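Putative deoxyribonuclease yjjV (Escherichia coli, PDB 1ZZM) probably hydrolyses ester bonds, possibly as a nuclease, as a metal-dependent TatD-type hydrolase that binds two divalent cations. Local coordinates at residues R4-H9 with A247-T252. Sequence-based numbering, arbitrary orientation.
With ZN (zinc ion), chain B.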
loop_
_atom_site.group_PDB
_atom_site.type_symbol
_atom_site.label_atom_id
_atom_site.label_comp_id
_atom_site.label_asym_id
_atom_site.label_seq_id
_atom_site.Cartn_x
_atom_site.Cartn_y
_atom_site.Cartn_z
ATOM N N ARG A 4 -5.626 -16.929 -3.503
ATOM C CA ARG A 4 -4.805 -16.732 -4.673
ATOM C C ARG A 4 -4.213 -15.321 -4.765
ATOM O O ARG A 4 -3.215 -15.139 -5.447
ATOM C CB ARG A 4 -5.610 -17.042 -5.935
ATOM C CG ARG A 4 -4.713 -17.299 -7.169
ATOM C CD ARG A 4 -5.480 -17.229 -8.489
ATOM N NE ARG A 4 -4.651 -17.676 -9.617
ATOM C CZ ARG A 4 -4.946 -17.461 -10.897
ATOM N NH1 ARG A 4 -6.054 -16.800 -11.221
ATOM N NH2 ARG A 4 -4.140 -17.910 -11.857
ATOM N N PHE A 5 -4.807 -14.349 -4.058
ATOM C CA PHE A 5 -4.363 -12.938 -4.093
ATOM C C PHE A 5 -4.256 -12.310 -2.693
ATOM O O PHE A 5 -4.984 -12.695 -1.779
ATOM C CB PHE A 5 -5.391 -12.075 -4.827
ATOM C CG PHE A 5 -5.780 -12.592 -6.161
ATOM C CD1 PHE A 5 -4.849 -12.646 -7.198
ATOM C CD2 PHE A 5 -7.078 -13.033 -6.385
ATOM C CE1 PHE A 5 -5.210 -13.146 -8.460
ATOM C CE2 PHE A 5 -7.453 -13.531 -7.634
ATOM C CZ PHE A 5 -6.516 -13.587 -8.672
ATOM N N ILE A 6 -3.365 -11.329 -2.553
ATOM C CA ILE A 6 -3.213 -10.581 -1.312
ATOM C C ILE A 6 -3.407 -9.117 -1.693
ATOM O O ILE A 6 -2.669 -8.608 -2.537
ATOM C CB ILE A 6 -1.789 -10.690 -0.681
ATOM C CG1 ILE A 6 -1.450 -12.145 -0.353
ATOM C CG2 ILE A 6 -1.747 -9.854 0.626
ATOM C CD1 ILE A 6 -2.264 -12.715 0.709
ATOM N N ASP A 7 -4.424 -8.455 -1.128
ATOM C CA ASP A 7 -4.590 -7.031 -1.392
ATOM C C ASP A 7 -3.626 -6.371 -0.412
ATOM O O ASP A 7 -3.911 -6.288 0.799
ATOM C CB ASP A 7 -6.019 -6.560 -1.086
ATOM C CG ASP A 7 -6.245 -5.078 -1.457
ATOM O OD1 ASP A 7 -5.263 -4.338 -1.733
ATOM O OD2 ASP A 7 -7.422 -4.663 -1.488
ATOM N N THR A 8 -2.482 -5.909 -0.904
ATOM C CA THR A 8 -1.514 -5.265 -0.013
ATOM C C THR A 8 -1.838 -3.836 0.427
ATOM O O THR A 8 -1.022 -3.192 1.088
ATOM C CB THR A 8 -0.116 -5.259 -0.629
ATOM O OG1 THR A 8 -0.137 -4.503 -1.854
ATOM C CG2 THR A 8 0.318 -6.725 -0.931
ATOM N N HIS A 9 -3.042 -3.341 0.129
ATOM C CA HIS A 9 -3.329 -1.962 0.542
ATOM C C HIS A 9 -4.841 -1.719 0.494
ATOM O O HIS A 9 -5.394 -1.398 -0.549
ATOM C CB HIS A 9 -2.621 -1.001 -0.427
ATOM C CG HIS A 9 -2.544 0.413 0.062
ATOM N ND1 HIS A 9 -1.388 0.969 0.564
ATOM C CD2 HIS A 9 -3.483 1.392 0.100
ATOM C CE1 HIS A 9 -1.616 2.229 0.895
ATOM N NE2 HIS A 9 -2.882 2.504 0.625
ATOM N N ALA A 247 4.010 -15.008 -8.411
ATOM C CA ALA A 247 5.021 -13.995 -8.148
ATOM C C ALA A 247 4.496 -12.928 -7.172
ATOM O O ALA A 247 5.187 -12.530 -6.225
ATOM C CB ALA A 247 5.445 -13.362 -9.432
ATOM N N LEU A 248 3.277 -12.457 -7.407
ATOM C CA LEU A 248 2.706 -11.444 -6.532
ATOM C C LEU A 248 2.671 -11.987 -5.107
ATOM O O LEU A 248 3.012 -11.263 -4.171
ATOM C CB LEU A 248 1.300 -11.064 -6.994
ATOM C CG LEU A 248 1.245 -10.405 -8.374
ATOM C CD1 LEU A 248 -0.165 -10.452 -8.878
ATOM C CD2 LEU A 248 1.797 -8.955 -8.299
ATOM N N LEU A 249 2.279 -13.254 -4.933
ATOM C CA LEU A 249 2.247 -13.828 -3.589
ATOM C C LEU A 249 3.648 -13.894 -3.014
ATOM O O LEU A 249 3.856 -13.499 -1.879
ATOM C CB LEU A 249 1.606 -15.238 -3.559
ATOM C CG LEU A 249 0.091 -15.324 -3.819
ATOM C CD1 LEU A 249 -0.328 -16.778 -3.909
ATOM C CD2 LEU A 249 -0.708 -14.614 -2.702
ATOM N N ASN A 250 4.617 -14.363 -3.795
ATOM C CA ASN A 250 5.997 -14.462 -3.281
ATOM C C ASN A 250 6.616 -13.099 -2.921
ATOM O O ASN A 250 7.324 -12.966 -1.925
ATOM C CB ASN A 250 6.909 -15.144 -4.308
ATOM C CG ASN A 250 6.584 -16.618 -4.493
ATOM O OD1 ASN A 250 5.807 -17.204 -3.730
ATOM N ND2 ASN A 250 7.188 -17.228 -5.508
ATOM N N ASN A 251 6.345 -12.112 -3.760
ATOM C CA ASN A 251 6.834 -10.752 -3.577
ATOM C C ASN A 251 6.299 -10.173 -2.269
ATOM O O ASN A 251 7.047 -9.540 -1.492
ATOM C CB ASN A 251 6.367 -9.881 -4.755
ATOM C CG ASN A 251 7.010 -10.288 -6.082
ATOM O OD1 ASN A 251 7.933 -11.116 -6.121
ATOM N ND2 ASN A 251 6.540 -9.695 -7.169
ATOM N N THR A 252 5.000 -10.381 -2.041
ATOM C CA THR A 252 4.324 -9.912 -0.838
ATOM C C THR A 252 4.955 -10.575 0.401
ATOM O O THR A 252 5.209 -9.937 1.413
ATOM C CB THR A 252 2.817 -10.239 -0.939
ATOM O OG1 THR A 252 2.287 -9.634 -2.127
ATOM C CG2 THR A 252 2.043 -9.733 0.310
HETATM ZN ZN ZN B . -3.935 4.252 1.065
HETATM O O HOH W 1 -0.019 -8.919 -3.687
HETATM O O HOH W 2 -3.969 6.098 0.237
#
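Thr-252 of helix 241-256 meets Ile-6 of strand 5-7 and Thr-8 just past its end, and the two branches of Thr-252 divide the work between apolar and polar partners. OG1 lies anti to the carbonyl carbon (chi1 -57°), which leaves CG2 anti to the backbone N, reaching two methyls of 4-9, Thr-8 CG2 at 3.7 Å and Ile-6 CG2 at 3.8 Å. OG1 donates to Leu-248 O, one turn back in its own helix, at 2.7 Å, and lies 3.7 Å from Thr-8 CG2; the Leu-248 carbonyl also accepts from Thr-252 N, the two donors arriving on opposite faces of its plane. The buried hydroxyl, thus satisfied locally, gains a second bond from a water that donates both to Thr-252 OG1 and to Ile-6 O, each at 2.9 Å, bridging helix and strand. One turn earlier, Leu-249 CD2 presses on Ile-6 CG1 at a tight 3.5 Å, the two side chains crossing at about a right angle, while Leu-249 CD1 sits 3.7 Å from Arg-4 O. Thr-8 OG1 is bonded instead to Leu-204 O of strand 202-204. An Asx turn, Asp-7 OD1 accepting from His-9 N, spans the exit from the strand; His-9 NE2 then binds zinc with His-11, Glu-97 and Asp-207. A C-terminal helix against the first strand, which is followed by the metal-binding His-9 and His-11, is consistent with the TIM-barrel fold of TatD-type metallo-dependent hydrolases.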